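PDB 6A8M: FACT complex subunit SPT16 from Ashbya gossypii, which probably reorganizes nucleosomes for transcription, replication and DNA repair as a subunit of the FACT histone chaperone complex, represented here by its N-terminal, peptidase-like domain. Local coordinates for residues G191-M196 with A289-I293; I262-Y268 with D282-L288. All blocks are in the same frame, centred on the assembly; numbering follows the deposited sequence. Where two conformers were deposited one is given.

Contact 1: G191-M196 with A289-I293; sequences GSDKFM and ASCGI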
loop_
_atom_site.group_PDB
_atom_site.type_symbol
_atom_site.label_atom_id
_atom_site.label_comp_id
_atom_site.label_asym_id
_atom_site.label_seq_id
_atom_site.Cartn_x
_atom_site.Cartn_y
_atom_site.Cartn_z
ATOM N N GLY A 191 10.267 8.254 7.036
ATOM C CA GLY A 191 10.951 8.381 5.756
ATOM C C GLY A 191 10.223 9.307 4.797
ATOM O O GLY A 191 10.832 10.177 4.176
ATOM N N SER A 192 8.900 9.145 4.674
ATOM C CA SER A 192 8.141 10.048 3.807
ATOM C C SER A 192 8.317 11.500 4.237
ATOM O O SER A 192 8.464 12.388 3.389
ATOM C CB SER A 192 6.665 9.664 3.808
ATOM O OG SER A 192 6.479 8.452 3.102
ATOM N N ASP A 193 8.253 11.761 5.548
ATOM C CA ASP A 193 8.529 13.091 6.085
ATOM C C ASP A 193 9.866 13.635 5.590
ATOM O O ASP A 193 9.960 14.798 5.187
ATOM C CB ASP A 193 8.566 13.058 7.617
ATOM C CG ASP A 193 7.197 13.040 8.273
ATOM O OD1 ASP A 193 6.172 13.281 7.601
ATOM O OD2 ASP A 193 7.183 12.791 9.499
ATOM N N LYS A 194 10.926 12.817 5.656
ATOM C CA LYS A 194 12.256 13.308 5.297
ATOM C C LYS A 194 12.318 13.707 3.833
ATOM O O LYS A 194 12.954 14.705 3.482
ATOM C CB LYS A 194 13.317 12.246 5.559
ATOM C CG LYS A 194 13.510 11.911 7.012
ATOM C CD LYS A 194 13.921 13.140 7.773
ATOM C CE LYS A 194 14.657 12.751 9.008
ATOM N NZ LYS A 194 15.211 13.971 9.657
ATOM N N PHE A 195 11.714 12.902 2.967
ATOM C CA PHE A 195 11.726 13.202 1.542
ATOM C C PHE A 195 10.804 14.363 1.194
ATOM O O PHE A 195 11.123 15.141 0.284
ATOM C CB PHE A 195 11.403 11.930 0.750
ATOM C CG PHE A 195 12.572 10.992 0.698
ATOM C CD1 PHE A 195 13.617 11.246 -0.176
ATOM C CD2 PHE A 195 12.676 9.931 1.573
ATOM C CE1 PHE A 195 14.748 10.431 -0.198
ATOM C CE2 PHE A 195 13.794 9.114 1.556
ATOM C CZ PHE A 195 14.826 9.360 0.671
ATOM N N MET A 196 9.676 14.524 1.899
ATOM C CA MET A 196 8.886 15.738 1.681
ATOM C C MET A 196 9.686 16.981 2.069
ATOM O O MET A 196 9.627 18.013 1.376
ATOM C CB MET A 196 7.558 15.672 2.452
ATOM C CG MET A 196 6.623 16.867 2.177
ATOM S SD MET A 196 6.237 17.129 0.423
ATOM C CE MET A 196 5.085 15.794 0.132
ATOM N N ALA A 289 2.579 18.541 -4.009
ATOM C CA ALA A 289 3.646 17.558 -3.923
ATOM C C ALA A 289 3.165 16.341 -3.153
ATOM O O ALA A 289 2.403 16.471 -2.190
ATOM C CB ALA A 289 4.877 18.153 -3.238
ATOM N N SER A 290 3.595 15.159 -3.601
ATOM C CA SER A 290 3.232 13.906 -2.944
ATOM C C SER A 290 4.426 12.966 -2.956
ATOM O O SER A 290 5.057 12.776 -3.997
ATOM C CB SER A 290 2.067 13.185 -3.644
ATOM O OG SER A 290 0.881 13.954 -3.688
ATOM N N CYS A 291 4.685 12.319 -1.832
ATOM C CA CYS A 291 5.642 11.243 -1.926
ATOM C C CYS A 291 5.271 10.192 -0.902
ATOM O O CYS A 291 4.563 10.460 0.074
ATOM C CB CYS A 291 7.082 11.734 -1.765
ATOM S SG CYS A 291 7.477 12.367 -0.172
ATOM N N GLY A 292 5.707 8.979 -1.179
ATOM C CA GLY A 292 5.339 7.851 -0.347
ATOM C C GLY A 292 6.451 6.839 -0.338
ATOM O O GLY A 292 6.990 6.513 -1.393
ATOM N N ILE A 293 6.762 6.309 0.838
ATOM C CA ILE A 293 7.923 5.461 1.070
ATOM C C ILE A 293 7.419 4.082 1.472
ATOM O O ILE A 293 6.298 3.934 1.962
ATOM C CB ILE A 293 8.808 6.086 2.167
ATOM C CG1 ILE A 293 9.566 7.292 1.592
ATOM C CG2 ILE A 293 9.759 5.084 2.826
ATOM C CD1 ILE A 293 10.726 6.896 0.699
#
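Apolar side chains supply most of this fully buried contact, in which one face of helix 191-196 lies against the strand that includes Ala289 to Cys291, the axes 8.7 Å apart and at 144° to each other. Ala289, Cys291 and Ile293 alternate toward the helix. Phe195 CD2 meets Ile293 CD1 at 3.7 Å, and the Phe195 ring also packs edge-to-face with Trp256. Met196 bends back so that Met196 SD lies 4.0 Å from Ala289 CB and Met196 CE 4.2 Å from Cys291 SG. Glycine suits the close passage at 191: Gly191 C comes within 3.8 Å of Ile293 CG1, where a side chain on the glycine would crowd Ile293 CG2. The polar part is slight. Ile293 N donates a weak hydrogen bond to Ser192 OG (3.1 Å, 123°); a small side chain fits here between helix and sheet, and its hydroxyl is satisfied mainly by Ser300 on the next strand. Such helix-on-sheet packing belongs to the pita-bread fold of the M24 family, of which this domain is a member.

Contact 2: I262-Y268 with D282-L288; sequences IQSGPKY and DGNGCIL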
loop_
_atom_site.group_PDB
_atom_site.type_symbol
_atom_site.label_atom_id
_atom_site.label_comp_id
_atom_site.label_asym_id
_atom_site.label_seq_id
_atom_site.Cartn_x
_atom_site.Cartn_y
_atom_site.Cartn_z
ATOM N N ILE A 262 4.896 15.916 -8.411
ATOM C CA ILE A 262 4.817 17.367 -8.306
ATOM C C ILE A 262 3.928 17.871 -9.441
ATOM O O ILE A 262 4.071 17.434 -10.590
ATOM C CB ILE A 262 6.210 18.020 -8.363
ATOM C CG1 ILE A 262 7.069 17.522 -7.189
ATOM C CG2 ILE A 262 6.141 19.564 -8.363
ATOM C CD1 ILE A 262 8.507 18.012 -7.282
ATOM N N GLN A 263 2.981 18.748 -9.104
ATOM C CA GLN A 263 2.121 19.416 -10.085
ATOM C C GLN A 263 2.025 20.875 -9.671
ATOM O O GLN A 263 1.396 21.192 -8.655
ATOM C CB GLN A 263 0.726 18.778 -10.147
ATOM C CG GLN A 263 0.743 17.324 -10.567
ATOM C CD GLN A 263 -0.628 16.696 -10.514
ATOM O OE1 GLN A 263 -1.603 17.330 -10.093
ATOM N NE2 GLN A 263 -0.714 15.443 -10.926
ATOM N N SER A 264 2.637 21.765 -10.446
ATOM C CA SER A 264 2.644 23.177 -10.097
ATOM C C SER A 264 1.616 23.998 -10.872
ATOM O O SER A 264 1.543 25.212 -10.657
ATOM C CB SER A 264 4.035 23.766 -10.321
ATOM O OG SER A 264 4.356 23.693 -11.692
ATOM N N GLY A 265 0.828 23.382 -11.756
ATOM C CA GLY A 265 -0.153 24.120 -12.515
ATOM C C GLY A 265 0.337 24.636 -13.858
ATOM O O GLY A 265 1.533 24.575 -14.186
ATOM N N PRO A 266 -0.590 25.192 -14.673
ATOM C CA PRO A 266 -1.982 25.493 -14.310
ATOM C C PRO A 266 -2.948 24.285 -14.355
ATOM O O PRO A 266 -4.094 24.408 -13.896
ATOM C CB PRO A 266 -2.383 26.544 -15.351
ATOM C CG PRO A 266 -1.616 26.128 -16.596
ATOM C CD PRO A 266 -0.258 25.683 -16.026
ATOM N N LYS A 267 -2.526 23.141 -14.890
ATOM C CA LYS A 267 -3.370 21.954 -14.907
ATOM C C LYS A 267 -2.909 20.960 -13.850
ATOM O O LYS A 267 -1.720 20.628 -13.768
ATOM C CB LYS A 267 -3.372 21.294 -16.281
ATOM C CG LYS A 267 -3.762 22.262 -17.398
ATOM C CD LYS A 267 -5.186 22.775 -17.218
ATOM C CE LYS A 267 -5.602 23.649 -18.403
ATOM N NZ LYS A 267 -5.358 22.925 -19.698
ATOM N N TYR A 268 -3.851 20.478 -13.047
ATOM C CA TYR A 268 -3.556 19.526 -11.989
ATOM C C TYR A 268 -4.426 18.289 -12.160
ATOM O O TYR A 268 -5.498 18.336 -12.763
ATOM C CB TYR A 268 -3.803 20.105 -10.600
ATOM C CG TYR A 268 -3.228 21.473 -10.303
ATOM C CD1 TYR A 268 -3.861 22.636 -10.745
ATOM C CD2 TYR A 268 -2.089 21.608 -9.517
ATOM C CE1 TYR A 268 -3.343 23.894 -10.431
ATOM C CE2 TYR A 268 -1.570 22.847 -9.205
ATOM C CZ TYR A 268 -2.195 23.988 -9.652
ATOM O OH TYR A 268 -1.692 25.227 -9.308
ATOM N N ASP A 282 5.681 26.120 -12.307
ATOM C CA ASP A 282 5.023 27.420 -12.224
ATOM C C ASP A 282 5.178 27.929 -10.802
ATOM O O ASP A 282 4.485 27.472 -9.890
ATOM C CB ASP A 282 3.557 27.326 -12.631
ATOM C CG ASP A 282 2.855 28.667 -12.523
ATOM O OD1 ASP A 282 3.449 29.660 -12.965
ATOM O OD2 ASP A 282 1.736 28.731 -11.980
ATOM N N GLY A 283 6.087 28.883 -10.616
ATOM C CA GLY A 283 6.417 29.382 -9.289
ATOM C C GLY A 283 5.471 30.451 -8.786
ATOM O O GLY A 283 5.897 31.550 -8.435
ATOM N N ASN A 284 4.181 30.135 -8.744
ATOM C CA ASN A 284 3.151 31.049 -8.279
ATOM C C ASN A 284 1.967 30.231 -7.800
ATOM O O ASN A 284 1.737 29.123 -8.287
ATOM C CB ASN A 284 2.682 31.997 -9.380
ATOM C CG ASN A 284 3.294 33.355 -9.260
ATOM O OD1 ASN A 284 3.018 34.095 -8.305
ATOM N ND2 ASN A 284 4.140 33.704 -10.223
ATOM N N GLY A 285 1.209 30.799 -6.866
ATOM C CA GLY A 285 -0.045 30.169 -6.462
ATOM C C GLY A 285 0.181 28.852 -5.741
ATOM O O GLY A 285 1.005 28.762 -4.827
ATOM N N CYS A 286 -0.555 27.807 -6.139
ATOM C CA CYS A 286 -0.489 26.513 -5.462
ATOM C C CYS A 286 0.390 25.510 -6.214
ATOM O O CYS A 286 0.317 25.388 -7.445
ATOM C CB CYS A 286 -1.895 25.927 -5.274
ATOM S SG CYS A 286 -2.985 26.969 -4.277
ATOM N N ILE A 287 1.228 24.795 -5.460
ATOM C CA ILE A 287 2.053 23.715 -5.991
ATOM C C ILE A 287 1.809 22.468 -5.149
ATOM O O ILE A 287 1.916 22.517 -3.916
ATOM C CB ILE A 287 3.542 24.091 -5.992
ATOM C CG1 ILE A 287 3.730 25.368 -6.817
ATOM C CG2 ILE A 287 4.399 22.915 -6.497
ATOM C CD1 ILE A 287 5.125 25.932 -6.760
ATOM N N LEU A 288 1.463 21.364 -5.808
ATOM C CA LEU A 288 1.134 20.119 -5.130
ATOM C C LEU A 288 2.326 19.175 -5.148
ATOM O O LEU A 288 2.978 18.991 -6.185
ATOM C CB LEU A 288 -0.054 19.427 -5.796
ATOM C CG LEU A 288 -1.315 20.273 -6.015
ATOM C CD1 LEU A 288 -2.423 19.363 -6.530
ATOM C CD2 LEU A 288 -1.757 21.009 -4.768
HETATM O O HOH W 1 0.689 27.416 -9.785
HETATM O O HOH W 2 -1.795 28.313 -8.786
#
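Antiparallel beta pairing between the end of strand 261-263 and strand 285-295, within the M24 peptidase-like domain, organises this contact. Gln263 and Leu288 form a hydrogen-bonded pair: Gln263 N donates to Leu288 O, and Leu288 N to Gln263 O, both at 2.9 Å and nearly straight. The Leu288 carbonyl O also receives a CA-H...O contact from Ile262 CA at 3.2 Å. An amide suits position 263, since Gln263 OE1 accepts from Asp269 N while NE2 donates to Arg275 O. Beyond Gln263 the chain leaves the strand, and side chains and water take over the pairing. Ser264, short enough to reach back to the main chain, accepts from Asp282 N at its OG (2.8 Å), and that hydroxyl is bonded to Asp215 as well. Ser264 O and Cys286 O, two acceptors 3.4 Å apart, cannot satisfy each other; water 1 bridges Ser264 O and Asn284 O, each 2.5 Å from it. Gly265 has a positive phi of 92°, and any CB there would strike the preceding carbonyl and Tyr268 OH; a cis peptide bond precedes Pro266 in the turn, after which Tyr268 lies against the strand. Tyr268 CD2 touches Leu288 CD1 at 3.8 Å. Tyr268 OH donates to Cys286 O at 2.7 Å and accepts from water 2 at 3.1 Å, and water 2 in turn accepts from Cys286 N at 3.0 Å.

From the N terminus, the chain first runs through the N-terminal lobe and into the long helix 179-208, which provides residues 191-196 of contact 1. It then passes helix 215-224 and strand 254-256 to reach 262-268, and a span of 13 residues without helix or strand leads to 282-288, where contact 2 closes its short loop. The same strand continues directly into 289-293, closing the much larger loop of contact 1, so contact 2 is nested inside it. Strand 285-295 therefore serves both: all of it lies in the sheet, and its part at 289-293 is also covered by the helix. The centres lie about 18 Å apart, within the M24 family region.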